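Local coordinates for protein ADP-ribosylglycohydrolase (Thermus thermophilus, PDB 2YZV) that belongs to the ADP-ribosylglycohydrolase family and folds as a single, almost wholly helical chain that carries magnesium ions at its metal sites, at residues Leu69-Phe74 against Met80-Arg85; Asp75-Met80 against Glu110-Thr115; Tyr141-Asp146 against Arg295-Ser300; Leu131-Pro136 against Arg156-Ala161. All coordinates share one frame; numbering follows the deposited sequence.

The four contacts tie together an all-helical chain. Interactions 1 and 2 lie about 10 Å apart between centres, share Met80 and both use helix 76-89, which meets the end of helix 57-72 in the first and helix 105-115 in the second; their segments alternate along the chain. Interaction 4 is buried, about 9 Å from the centre of the chain, and touches interactions 1 and 2 through Tyr83, Met80 and Thr157. Interaction 3 brings the last helix, 283-298, to the loop after helix 135-141; its segments alternate with those of interaction 4, and it touches interaction 1 where Tyr141 and Met296 reach Leu69. Helix 76-89 thus serves a surface contact, interaction 1, and a buried one, interaction 2.

Interaction 1 (Leu69-Phe74 against Met80-Arg85); sequences LLQRGF and MDRYLR
Gln71 and Arg82 meet in a small polar contact on the protein surface, where the end of helix 57-72 comes close to helix 76-89, the next helix along the chain. Gln71 stretches out with CG anti to its own nitrogen (chi1 -163°), and its amide oxygen OE1 comes to 2.6 Å from Arg82 NH2, near the guanidinium plane at its edge. The amide is turned 54° against that plane, so the two flat groups do not stack. To one side of the oxygen, Gln71 CB lies 3.8 Å from Arg82 NH2, so the aliphatic root of the side chain also borders the guanidinium. Arg82 spans the gap with a chain extended from CG to NE; the length of arginine suits this reach, and its NE makes a salt bridge with Asp78. Arg72 brings its CD to 4.5 Å from Arg82 NH2 and sends NH1 to the other oxygen of Asp78. The two guanidinium groups therefore gather round one carboxylate, which probably offsets their like charges. Glutamine, being neutral, can offer an oxygen here without adding a charge. Next to Arg72, Gly73 takes a positive phi of 58°, and its N bonds weakly to Leu69 O, 2.9 Å away. Two consecutive helices of an all-helical fold, 57-72 and 76-89, are thus joined by a short turn through a positive-phi glycine and bridged by polar side chains.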
loop_
_atom_site.group_PDB
_atom_site.type_symbol
_atom_site.label_atom_id
_atom_site.label_comp_id
_atom_site.label_asym_id
_atom_site.label_seq_id
_atom_site.Cartn_x
_atom_site.Cartn_y
_atom_site.Cartn_z
ATOM N N LEU A 69 4.080 14.521 4.843
ATOM C CA LEU A 69 3.105 15.265 4.049
ATOM C C LEU A 69 2.382 16.325 4.874
ATOM O O LEU A 69 2.165 17.447 4.415
ATOM C CB LEU A 69 2.079 14.303 3.438
ATOM C CG LEU A 69 2.627 13.321 2.399
ATOM C CD1 LEU A 69 1.571 12.280 2.049
ATOM C CD2 LEU A 69 3.058 14.084 1.160
ATOM N N LEU A 70 2.012 15.964 6.098
ATOM C CA LEU A 70 1.305 16.888 6.971
ATOM C C LEU A 70 2.183 18.025 7.476
ATOM O O LEU A 70 1.691 19.127 7.716
ATOM C CB LEU A 70 0.710 16.133 8.161
ATOM C CG LEU A 70 -0.431 15.164 7.835
ATOM C CD1 LEU A 70 -0.789 14.353 9.071
ATOM C CD2 LEU A 70 -1.641 15.941 7.328
ATOM N N GLN A 71 3.478 17.768 7.632
ATOM C CA GLN A 71 4.380 18.798 8.138
ATOM C C GLN A 71 5.001 19.699 7.073
ATOM O O GLN A 71 5.411 20.821 7.375
ATOM C CB GLN A 71 5.499 18.167 8.972
ATOM C CG GLN A 71 6.232 19.167 9.857
ATOM C CD GLN A 71 7.431 18.566 10.562
ATOM O OE1 GLN A 71 8.439 18.244 9.933
ATOM N NE2 GLN A 71 7.328 18.406 11.877
ATOM N N ARG A 72 5.079 19.232 5.831
ATOM C CA ARG A 72 5.670 20.066 4.791
ATOM C C ARG A 72 5.292 19.740 3.354
ATOM O O ARG A 72 6.113 19.877 2.445
ATOM C CB ARG A 72 7.191 20.063 4.940
ATOM C CG ARG A 72 7.803 18.687 5.072
ATOM C CD ARG A 72 8.900 18.703 6.122
ATOM N NE ARG A 72 9.942 19.680 5.816
ATOM C CZ ARG A 72 10.992 19.922 6.594
ATOM N NH1 ARG A 72 11.144 19.258 7.733
ATOM N NH2 ARG A 72 11.889 20.831 6.237
ATOM N N GLY A 73 4.042 19.336 3.150
ATOM C CA GLY A 73 3.572 19.015 1.815
ATOM C C GLY A 73 4.401 17.925 1.168
ATOM O O GLY A 73 4.923 17.051 1.860
ATOM N N PHE A 74 4.526 17.973 -0.156
ATOM C CA PHE A 74 5.301 16.967 -0.870
ATOM C C PHE A 74 6.774 17.354 -0.876
ATOM O O PHE A 74 7.203 18.206 -1.659
ATOM C CB PHE A 74 4.800 16.821 -2.304
ATOM C CG PHE A 74 5.302 15.584 -2.981
ATOM C CD1 PHE A 74 4.744 14.346 -2.685
ATOM C CD2 PHE A 74 6.370 15.643 -3.871
ATOM C CE1 PHE A 74 5.245 13.184 -3.260
ATOM C CE2 PHE A 74 6.879 14.487 -4.451
ATOM C CZ PHE A 74 6.315 13.251 -4.144
ATOM N N MET A 80 12.802 11.161 2.973
ATOM C CA MET A 80 14.002 10.360 3.153
ATOM C C MET A 80 14.695 10.627 4.485
ATOM O O MET A 80 15.273 9.713 5.069
ATOM C CB MET A 80 14.962 10.589 1.980
ATOM C CG MET A 80 14.460 9.992 0.666
ATOM S SD MET A 80 14.383 8.176 0.690
ATOM C CE MET A 80 16.044 7.777 0.093
ATOM N N ASP A 81 14.644 11.865 4.971
ATOM C CA ASP A 81 15.256 12.168 6.260
ATOM C C ASP A 81 14.551 11.306 7.305
ATOM O O ASP A 81 15.185 10.741 8.196
ATOM C CB ASP A 81 15.088 13.645 6.637
ATOM C CG ASP A 81 15.950 14.572 5.801
ATOM O OD1 ASP A 81 17.079 14.176 5.443
ATOM O OD2 ASP A 81 15.505 15.704 5.518
ATOM N N ARG A 82 13.232 11.200 7.179
ATOM C CA ARG A 82 12.447 10.410 8.116
ATOM C C ARG A 82 12.686 8.909 7.961
ATOM O O ARG A 82 12.841 8.207 8.959
ATOM C CB ARG A 82 10.958 10.724 7.956
ATOM C CG ARG A 82 10.592 12.160 8.303
ATOM C CD ARG A 82 9.115 12.417 8.044
ATOM N NE ARG A 82 8.754 13.824 8.197
ATOM C CZ ARG A 82 8.653 14.454 9.363
ATOM N NH1 ARG A 82 8.880 13.807 10.499
ATOM N NH2 ARG A 82 8.326 15.737 9.391
ATOM N N TYR A 83 12.716 8.409 6.725
ATOM C CA TYR A 83 12.955 6.983 6.516
ATOM C C TYR A 83 14.318 6.608 7.081
ATOM O O TYR A 83 14.470 5.578 7.736
ATOM C CB TYR A 83 12.942 6.605 5.028
ATOM C CG TYR A 83 11.646 6.828 4.281
ATOM C CD1 TYR A 83 10.408 6.711 4.914
ATOM C CD2 TYR A 83 11.661 7.118 2.917
ATOM C CE1 TYR A 83 9.219 6.881 4.204
ATOM C CE2 TYR A 83 10.484 7.285 2.201
ATOM C CZ TYR A 83 9.267 7.168 2.845
ATOM O OH TYR A 83 8.106 7.336 2.125
ATOM N N LEU A 84 15.312 7.450 6.806
ATOM C CA LEU A 84 16.674 7.217 7.270
ATOM C C LEU A 84 16.741 7.209 8.790
ATOM O O LEU A 84 17.404 6.363 9.390
ATOM C CB LEU A 84 17.608 8.299 6.717
ATOM C CG LEU A 84 19.089 8.206 7.094
ATOM C CD1 LEU A 84 19.672 6.900 6.580
ATOM C CD2 LEU A 84 19.840 9.394 6.508
ATOM N N ARG A 85 16.049 8.160 9.406
ATOM C CA ARG A 85 16.022 8.279 10.857
ATOM C C ARG A 85 15.386 7.039 11.479
ATOM O O ARG A 85 15.789 6.600 12.555
ATOM C CB ARG A 85 15.251 9.542 11.248
ATOM C CG ARG A 85 15.265 9.879 12.725
ATOM C CD ARG A 85 14.915 11.348 12.923
ATOM N NE ARG A 85 13.691 11.717 12.215
ATOM C CZ ARG A 85 13.284 12.967 12.024
ATOM N NH1 ARG A 85 14.005 13.980 12.488
ATOM N NH2 ARG A 85 12.158 13.209 11.366
#

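Interaction 2 (Asp75-Met80 against Glu110-Thr115); sequences DPKDQM and ERYAAT
Tyr112 of helix 105-115 reaches across to the first turns of helix 76-89, and its atoms meet different partners from root to tip. At the root, Tyr112 CB rests 3.7 Å from Met80 CE, an apolar contact reached because the methionine chain bends at chi2 and chi3 and carries its methyl back toward the tyrosine. Further out, the ring presents one face to Met80 CB, which sits 3.8 Å from the Tyr112 ring centroid and only 14° off the ring normal, a CH-pi contact. CB is displaced toward the CD2 and CE2 side, with Tyr112 CD2 3.7 Å from Met80 CB. The two side chains run past each other in opposite directions, so a long flexible methionine can touch both the root and the face of the ring. At CZ the surroundings turn polar, with Lys77 O 4.0 Å from Tyr112 CZ. Beyond it lies the hydroxyl. Lys77 stays extended as far as CE and then turns at its last torsion (chi4 55°), which brings NZ to 3.2 Å from Tyr112 OH as a hydrogen-bond donor; Lys77 CG also lies 3.4 Å from Tyr112 OH. The hydroxyl's stronger partner is the carboxylate oxygen OD1 of Asp81, the residue after Met80. At the start of the same helix, Asp75 is the N-cap, its OD2 weakly accepting from Asp78 N at 3.2 Å. The contact is divided: ring and CB pack against apolar methionine atoms, while an ammonium group and a carboxylate near one phenol oxygen would probably polarise it and fix its direction.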
loop_
_atom_site.group_PDB
_atom_site.type_symbol
_atom_site.label_atom_id
_atom_site.label_comp_id
_atom_site.label_asym_id
_atom_site.label_seq_id
_atom_site.Cartn_x
_atom_site.Cartn_y
_atom_site.Cartn_z
ATOM N N ASP A 75 7.543 16.711 -0.005
ATOM C CA ASP A 75 8.963 16.993 0.147
ATOM C C ASP A 75 9.755 15.687 0.251
ATOM O O ASP A 75 9.965 15.166 1.347
ATOM C CB ASP A 75 9.139 17.843 1.414
ATOM C CG ASP A 75 10.570 18.277 1.653
ATOM O OD1 ASP A 75 10.782 19.084 2.586
ATOM O OD2 ASP A 75 11.476 17.823 0.929
ATOM N N PRO A 76 10.195 15.136 -0.896
ATOM C CA PRO A 76 10.960 13.884 -0.912
ATOM C C PRO A 76 12.198 13.903 -0.018
ATOM O O PRO A 76 12.552 12.889 0.580
ATOM C CB PRO A 76 11.311 13.714 -2.389
ATOM C CG PRO A 76 10.111 14.295 -3.068
ATOM C CD PRO A 76 9.896 15.576 -2.271
ATOM N N LYS A 77 12.863 15.049 0.067
ATOM C CA LYS A 77 14.043 15.145 0.911
ATOM C C LYS A 77 13.649 14.854 2.361
ATOM O O LYS A 77 14.316 14.083 3.045
ATOM C CB LYS A 77 14.672 16.537 0.806
ATOM C CG LYS A 77 15.877 16.725 1.703
ATOM C CD LYS A 77 16.489 18.108 1.536
ATOM C CE LYS A 77 17.685 18.284 2.459
ATOM N NZ LYS A 77 18.694 17.207 2.247
ATOM N N ASP A 78 12.556 15.463 2.817
ATOM C CA ASP A 78 12.088 15.251 4.183
ATOM C C ASP A 78 11.603 13.817 4.368
ATOM O O ASP A 78 11.766 13.229 5.436
ATOM C CB ASP A 78 10.961 16.229 4.522
ATOM C CG ASP A 78 10.440 16.046 5.936
ATOM O OD1 ASP A 78 9.368 15.428 6.104
ATOM O OD2 ASP A 78 11.109 16.509 6.883
ATOM N N GLN A 79 11.005 13.253 3.326
ATOM C CA GLN A 79 10.533 11.877 3.404
ATOM C C GLN A 79 11.714 10.970 3.713
ATOM O O GLN A 79 11.649 10.130 4.612
ATOM C CB GLN A 79 9.895 11.459 2.079
ATOM C CG GLN A 79 8.535 12.081 1.837
ATOM C CD GLN A 79 8.086 11.956 0.397
ATOM O OE1 GLN A 79 8.497 11.038 -0.318
ATOM N NE2 GLN A 79 7.227 12.872 -0.036
ATOM N N MET A 80 12.802 11.161 2.973
ATOM C CA MET A 80 14.002 10.360 3.153
ATOM C C MET A 80 14.695 10.627 4.485
ATOM O O MET A 80 15.273 9.713 5.069
ATOM C CB MET A 80 14.962 10.589 1.980
ATOM C CG MET A 80 14.460 9.992 0.666
ATOM S SD MET A 80 14.383 8.176 0.690
ATOM C CE MET A 80 16.044 7.777 0.093
ATOM N N GLU A 110 21.137 4.614 2.224
ATOM C CA GLU A 110 22.554 4.921 2.394
ATOM C C GLU A 110 23.063 5.763 1.225
ATOM O O GLU A 110 24.004 6.544 1.378
ATOM C CB GLU A 110 23.376 3.635 2.511
ATOM C CG GLU A 110 23.132 2.852 3.799
ATOM C CD GLU A 110 23.513 3.627 5.052
ATOM O OE1 GLU A 110 24.208 4.662 4.941
ATOM O OE2 GLU A 110 23.126 3.189 6.158
ATOM N N ARG A 111 22.444 5.603 0.058
ATOM C CA ARG A 111 22.828 6.387 -1.110
ATOM C C ARG A 111 22.453 7.839 -0.816
ATOM O O ARG A 111 23.235 8.756 -1.058
ATOM C CB ARG A 111 22.084 5.889 -2.356
ATOM C CG ARG A 111 22.376 6.666 -3.630
ATOM C CD ARG A 111 21.675 6.042 -4.838
ATOM N NE ARG A 111 22.261 4.761 -5.244
ATOM C CZ ARG A 111 21.644 3.584 -5.177
ATOM N NH1 ARG A 111 20.403 3.494 -4.712
ATOM N NH2 ARG A 111 22.266 2.487 -5.591
ATOM N N TYR A 112 21.254 8.039 -0.277
ATOM C CA TYR A 112 20.787 9.376 0.073
ATOM C C TYR A 112 21.675 9.984 1.160
ATOM O O TYR A 112 22.066 11.152 1.085
ATOM C CB TYR A 112 19.339 9.321 0.576
ATOM C CG TYR A 112 18.888 10.613 1.210
ATOM C CD1 TYR A 112 18.766 11.775 0.450
ATOM C CD2 TYR A 112 18.635 10.690 2.580
ATOM C CE1 TYR A 112 18.409 12.983 1.035
ATOM C CE2 TYR A 112 18.275 11.895 3.177
ATOM C CZ TYR A 112 18.166 13.036 2.396
ATOM O OH TYR A 112 17.818 14.237 2.969
ATOM N N ALA A 113 21.990 9.186 2.172
ATOM C CA ALA A 113 22.817 9.654 3.275
ATOM C C ALA A 113 24.176 10.149 2.800
ATOM O O ALA A 113 24.731 11.091 3.363
ATOM C CB ALA A 113 22.998 8.536 4.300
ATOM N N ALA A 114 24.706 9.524 1.754
ATOM C CA ALA A 114 26.017 9.902 1.245
ATOM C C ALA A 114 26.028 10.975 0.166
ATOM O O ALA A 114 26.987 11.750 0.073
ATOM C CB ALA A 114 26.739 8.666 0.732
ATOM N N THR A 115 24.972 11.033 -0.639
ATOM C CA THR A 115 24.916 11.990 -1.745
ATOM C C THR A 115 23.924 13.134 -1.621
ATOM O O THR A 115 24.061 14.144 -2.316
ATOM C CB THR A 115 24.603 11.279 -3.074
ATOM O OG1 THR A 115 23.251 10.799 -3.055
ATOM C CG2 THR A 115 25.550 10.107 -3.282
#

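Interaction 3 (Tyr141-Asp146 against Arg295-Ser300); sequences YENHPD and RMSMAS
Tyr141 and Met296 form the closely packed side of a contact between a type I beta turn, Tyr141 to His144, and the C-terminal end of helix 283-298. The backbones come near here, with Tyr141 CA 5.6 Å from Ser297 CA. Tyr141 starts out pointing away from the helix, but the length of its ring brings the phenol end back: Met296 CE lies 3.5 Å from Tyr141 OH and 3.8 Å from Tyr141 CZ. A chi1 of -173° swings the Met296 chain opposite its amide nitrogen, and from there it runs extended, which carries its methyl out to the phenol end; the two side chains pass at a slant. Leu69 and Leu70 of helix 57-72 adjoin this side, touching Tyr141 and Met296 respectively.

The other side is polar and looser, with exposed Asn143 at its margin. Asn143 points its amide at the helix end, where Asn143 ND2 bonds weakly to Ser297 O at 3.0 Å, bent to 135° at the hydrogen. An asparagine suits this place because it can donate to a carbonyl near the helix end while its OD1 accepts from Arg180. Glu142 is pinned by Arg11 and Arg180, and Ser297 OG also bonds to Tyr294 O in its own helix. Between turn and helix sits one water, which donates to Glu142 OE1 (2.9 Å) and to Ser297 OG (2.8 Å) and accepts from Asn143 ND2 (3.0 Å).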
loop_
_atom_site.group_PDB
_atom_site.type_symbol
_atom_site.label_atom_id
_atom_site.label_comp_id
_atom_site.label_asym_id
_atom_site.label_seq_id
_atom_site.Cartn_x
_atom_site.Cartn_y
_atom_site.Cartn_z
ATOM N N TYR A 141 -3.285 14.316 -1.442
ATOM C CA TYR A 141 -3.196 14.929 -2.766
ATOM C C TYR A 141 -4.159 14.346 -3.795
ATOM O O TYR A 141 -3.920 14.413 -4.999
ATOM C CB TYR A 141 -1.750 14.836 -3.267
ATOM C CG TYR A 141 -0.824 15.787 -2.547
ATOM C CD1 TYR A 141 -0.674 17.104 -2.983
ATOM C CD2 TYR A 141 -0.136 15.390 -1.402
ATOM C CE1 TYR A 141 0.133 18.000 -2.300
ATOM C CE2 TYR A 141 0.677 16.284 -0.706
ATOM C CZ TYR A 141 0.805 17.588 -1.163
ATOM O OH TYR A 141 1.595 18.485 -0.482
ATOM N N GLU A 142 -5.265 13.799 -3.304
ATOM C CA GLU A 142 -6.291 13.195 -4.147
ATOM C C GLU A 142 -6.690 14.054 -5.345
ATOM O O GLU A 142 -6.827 13.560 -6.463
ATOM C CB GLU A 142 -7.554 12.932 -3.324
ATOM C CG GLU A 142 -8.666 12.254 -4.105
ATOM C CD GLU A 142 -10.035 12.500 -3.502
ATOM O OE1 GLU A 142 -10.128 12.582 -2.261
ATOM O OE2 GLU A 142 -11.015 12.605 -4.270
ATOM N N ASN A 143 -6.870 15.345 -5.096
ATOM C CA ASN A 143 -7.324 16.264 -6.131
ATOM C C ASN A 143 -6.256 16.983 -6.941
ATOM O O ASN A 143 -6.578 17.742 -7.859
ATOM C CB ASN A 143 -8.266 17.280 -5.488
ATOM C CG ASN A 143 -9.299 16.618 -4.605
ATOM O OD1 ASN A 143 -10.059 15.765 -5.061
ATOM N ND2 ASN A 143 -9.326 16.995 -3.333
ATOM N N HIS A 144 -4.990 16.749 -6.616
ATOM C CA HIS A 144 -3.905 17.394 -7.342
ATOM C C HIS A 144 -3.870 16.891 -8.784
ATOM O O HIS A 144 -3.907 15.688 -9.035
ATOM C CB HIS A 144 -2.564 17.109 -6.669
ATOM C CG HIS A 144 -1.470 18.034 -7.099
ATOM N ND1 HIS A 144 -1.040 19.090 -6.326
ATOM C CD2 HIS A 144 -0.740 18.079 -8.238
ATOM C CE1 HIS A 144 -0.091 19.746 -6.971
ATOM N NE2 HIS A 144 0.109 19.154 -8.133
ATOM N N PRO A 145 -3.803 17.810 -9.756
ATOM C CA PRO A 145 -3.767 17.422 -11.167
ATOM C C PRO A 145 -2.561 16.548 -11.522
ATOM O O PRO A 145 -2.611 15.770 -12.473
ATOM C CB PRO A 145 -3.742 18.769 -11.891
ATOM C CG PRO A 145 -3.001 19.646 -10.928
ATOM C CD PRO A 145 -3.637 19.267 -9.607
ATOM N N ASP A 146 -1.488 16.675 -10.749
ATOM C CA ASP A 146 -0.277 15.902 -11.000
ATOM C C ASP A 146 -0.106 14.755 -10.015
ATOM O O ASP A 146 1.018 14.344 -9.739
ATOM C CB ASP A 146 0.963 16.797 -10.920
ATOM C CG ASP A 146 0.871 18.005 -11.827
ATOM O OD1 ASP A 146 0.386 17.856 -12.967
ATOM O OD2 ASP A 146 1.301 19.098 -11.401
ATOM N N ARG A 295 -8.383 16.216 5.407
ATOM C CA ARG A 295 -8.726 17.630 5.554
ATOM C C ARG A 295 -7.770 18.464 4.709
ATOM O O ARG A 295 -8.136 19.519 4.189
ATOM C CB ARG A 295 -8.620 18.052 7.021
ATOM C CG ARG A 295 -9.433 17.181 7.971
ATOM C CD ARG A 295 -9.137 17.514 9.428
ATOM N NE ARG A 295 -9.837 18.713 9.879
ATOM C CZ ARG A 295 -11.151 18.779 10.075
ATOM N NH1 ARG A 295 -11.910 17.713 9.860
ATOM N NH2 ARG A 295 -11.707 19.911 10.487
ATOM N N MET A 296 -6.543 17.976 4.577
ATOM C CA MET A 296 -5.516 18.652 3.799
ATOM C C MET A 296 -5.881 18.659 2.313
ATOM O O MET A 296 -5.574 19.610 1.594
ATOM C CB MET A 296 -4.173 17.946 4.008
ATOM C CG MET A 296 -2.977 18.643 3.389
ATOM S SD MET A 296 -1.435 17.776 3.771
ATOM C CE MET A 296 -0.429 18.212 2.349
ATOM N N SER A 297 -6.548 17.601 1.862
ATOM C CA SER A 297 -6.942 17.485 0.461
ATOM C C SER A 297 -8.111 18.398 0.116
ATOM O O SER A 297 -8.336 18.709 -1.054
ATOM C CB SER A 297 -7.332 16.041 0.130
ATOM O OG SER A 297 -8.604 15.713 0.669
ATOM N N MET A 298 -8.855 18.815 1.133
ATOM C CA MET A 298 -10.013 19.676 0.924
ATOM C C MET A 298 -9.656 21.155 1.012
ATOM O O MET A 298 -10.441 22.015 0.611
ATOM C CB MET A 298 -11.101 19.341 1.948
ATOM C CG MET A 298 -11.538 17.882 1.924
ATOM S SD MET A 298 -12.917 17.522 3.032
ATOM C CE MET A 298 -12.065 17.338 4.596
ATOM N N ALA A 299 -8.470 21.443 1.536
ATOM C CA ALA A 299 -8.010 22.819 1.679
ATOM C C ALA A 299 -7.166 23.244 0.480
ATOM O O ALA A 299 -7.429 22.830 -0.649
ATOM C CB ALA A 299 -7.205 22.964 2.966
ATOM N N SER A 300 -6.157 24.071 0.745
ATOM C CA SER A 300 -5.240 24.590 -0.272
ATOM C C SER A 300 -5.338 23.906 -1.634
ATOM O O SER A 300 -5.614 24.617 -2.624
ATOM C CB SER A 300 -3.799 24.498 0.236
ATOM O OG SER A 300 -2.884 24.971 -0.736
HETATM O O HOH W 1 -10.580 15.211 -1.251
#

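Interaction 4 (Leu131-Pro136 against Arg156-Ala161); sequences LMRLAP and RTTHGA
Arg133 puts the end of its guanidinium squarely against Thr158 OG1. Both terminal nitrogens converge on that one oxygen, Arg133 NH1 at 3.0 Å and Arg133 NH2 at 2.9 Å from Thr158 OG1, which lies in the guanidinium plane. Because one atom serves two donors, each bond is bent, to 143° and 149°. The chain sets out with CG between its own nitrogen and carbonyl carbon (chi1 67°) and then runs extended to NE, so the charged end travels far from the backbone. The contact joins the short link between helices 129-132 and 135-141 to the loop that follows helix 147-156, in the interior of this all-helical fold, where a bound magnesium ion lies about 10 Å from the Arg133 side chain. A buried guanidinium needs many acceptors: NH1 also bonds to Gln61 of helix 57-72, and NH2 to Ala154 O, which Thr157 OG1 shares. Thr157 OG1 approaches obliquely, 3.3 Å from Arg133 NH2, at an angle too poor for a bond. Threonine suits position 158 because it offers the arginine a hydroxyl and sets a methyl beside it, Thr158 CG2 being 3.8 Å from Arg133 NH1. On the loop side, His159 ND1 is hydrogen-bonded to Thr158 OG1 at 2.7 Å, the oxygen lying in the plane of the imidazole.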
loop_
_atom_site.group_PDB
_atom_site.type_symbol
_atom_site.label_atom_id
_atom_site.label_comp_id
_atom_site.label_asym_id
_atom_site.label_seq_id
_atom_site.Cartn_x
_atom_site.Cartn_y
_atom_site.Cartn_z
ATOM N N LEU A 131 4.559 0.601 -3.262
ATOM C CA LEU A 131 3.130 0.315 -3.195
ATOM C C LEU A 131 2.606 0.187 -1.777
ATOM O O LEU A 131 1.478 0.575 -1.489
ATOM C CB LEU A 131 2.814 -0.995 -3.919
ATOM C CG LEU A 131 3.321 -1.194 -5.343
ATOM C CD1 LEU A 131 2.822 -2.533 -5.857
ATOM C CD2 LEU A 131 2.830 -0.066 -6.232
ATOM N N MET A 132 3.430 -0.369 -0.900
ATOM C CA MET A 132 3.029 -0.616 0.481
ATOM C C MET A 132 2.781 0.616 1.334
ATOM O O MET A 132 2.117 0.527 2.368
ATOM C CB MET A 132 4.086 -1.480 1.173
ATOM C CG MET A 132 5.423 -0.786 1.323
ATOM S SD MET A 132 6.683 -1.803 2.115
ATOM C CE MET A 132 7.767 -0.530 2.777
ATOM N N ARG A 133 3.294 1.762 0.901
ATOM C CA ARG A 133 3.176 2.995 1.676
ATOM C C ARG A 133 2.405 4.120 0.987
ATOM O O ARG A 133 2.328 5.228 1.518
ATOM C CB ARG A 133 4.586 3.507 1.998
ATOM C CG ARG A 133 5.336 3.974 0.738
ATOM C CD ARG A 133 6.824 4.251 0.962
ATOM N NE ARG A 133 7.438 4.718 -0.283
ATOM C CZ ARG A 133 8.616 4.310 -0.747
ATOM N NH1 ARG A 133 9.333 3.420 -0.073
ATOM N NH2 ARG A 133 9.068 4.781 -1.900
ATOM N N LEU A 134 1.824 3.828 -0.173
ATOM C CA LEU A 134 1.114 4.822 -0.983
ATOM C C LEU A 134 -0.085 5.620 -0.447
ATOM O O LEU A 134 -0.119 6.843 -0.592
ATOM C CB LEU A 134 0.682 4.176 -2.302
ATOM C CG LEU A 134 1.191 4.732 -3.637
ATOM C CD1 LEU A 134 0.099 4.539 -4.675
ATOM C CD2 LEU A 134 1.550 6.206 -3.532
ATOM N N ALA A 135 -1.063 4.941 0.149
ATOM C CA ALA A 135 -2.282 5.588 0.648
ATOM C C ALA A 135 -2.174 7.018 1.190
ATOM O O ALA A 135 -2.935 7.895 0.773
ATOM C CB ALA A 135 -2.955 4.693 1.688
ATOM N N PRO A 136 -1.246 7.278 2.122
ATOM C CA PRO A 136 -1.127 8.643 2.657
ATOM C C PRO A 136 -1.025 9.734 1.584
ATOM O O PRO A 136 -1.625 10.807 1.717
ATOM C CB PRO A 136 0.126 8.563 3.522
ATOM C CG PRO A 136 0.089 7.152 4.022
ATOM C CD PRO A 136 -0.275 6.377 2.771
ATOM N N ARG A 156 10.186 6.887 -6.531
ATOM C CA ARG A 156 11.583 7.091 -6.905
ATOM C C ARG A 156 12.554 7.319 -5.756
ATOM O O ARG A 156 13.767 7.184 -5.934
ATOM C CB ARG A 156 11.688 8.242 -7.911
ATOM C CG ARG A 156 11.195 7.879 -9.307
ATOM C CD ARG A 156 11.271 9.077 -10.232
ATOM N NE ARG A 156 12.626 9.618 -10.273
ATOM C CZ ARG A 156 12.917 10.906 -10.130
ATOM N NH1 ARG A 156 11.947 11.790 -9.937
ATOM N NH2 ARG A 156 14.181 11.309 -10.167
ATOM N N THR A 157 12.036 7.668 -4.584
ATOM C CA THR A 157 12.906 7.879 -3.436
ATOM C C THR A 157 13.652 6.596 -3.078
ATOM O O THR A 157 14.808 6.646 -2.657
ATOM C CB THR A 157 12.115 8.339 -2.193
ATOM O OG1 THR A 157 11.056 7.409 -1.921
ATOM C CG2 THR A 157 11.539 9.732 -2.414
ATOM N N THR A 158 13.004 5.448 -3.268
ATOM C CA THR A 158 13.622 4.169 -2.921
ATOM C C THR A 158 13.684 3.126 -4.036
ATOM O O THR A 158 14.465 2.174 -3.952
ATOM C CB THR A 158 12.895 3.529 -1.727
ATOM O OG1 THR A 158 11.524 3.309 -2.077
ATOM C CG2 THR A 158 12.964 4.441 -0.503
ATOM N N HIS A 159 12.861 3.293 -5.068
ATOM C CA HIS A 159 12.822 2.344 -6.180
ATOM C C HIS A 159 12.869 3.061 -7.519
ATOM O O HIS A 159 12.148 4.039 -7.730
ATOM C CB HIS A 159 11.544 1.500 -6.112
ATOM C CG HIS A 159 11.476 0.600 -4.919
ATOM N ND1 HIS A 159 11.453 1.075 -3.626
ATOM C CD2 HIS A 159 11.443 -0.750 -4.823
ATOM C CE1 HIS A 159 11.411 0.059 -2.785
ATOM N NE2 HIS A 159 11.403 -1.061 -3.485
ATOM N N GLY A 160 13.695 2.561 -8.435
ATOM C CA GLY A 160 13.817 3.206 -9.730
ATOM C C GLY A 160 13.462 2.392 -10.963
ATOM O O GLY A 160 13.546 2.910 -12.076
ATOM N N ALA A 161 13.074 1.131 -10.786
ATOM C CA ALA A 161 12.713 0.290 -11.928
ATOM C C ALA A 161 11.425 0.785 -12.580
ATOM O O ALA A 161 10.460 1.126 -11.895
ATOM C CB ALA A 161 12.553 -1.165 -11.482
#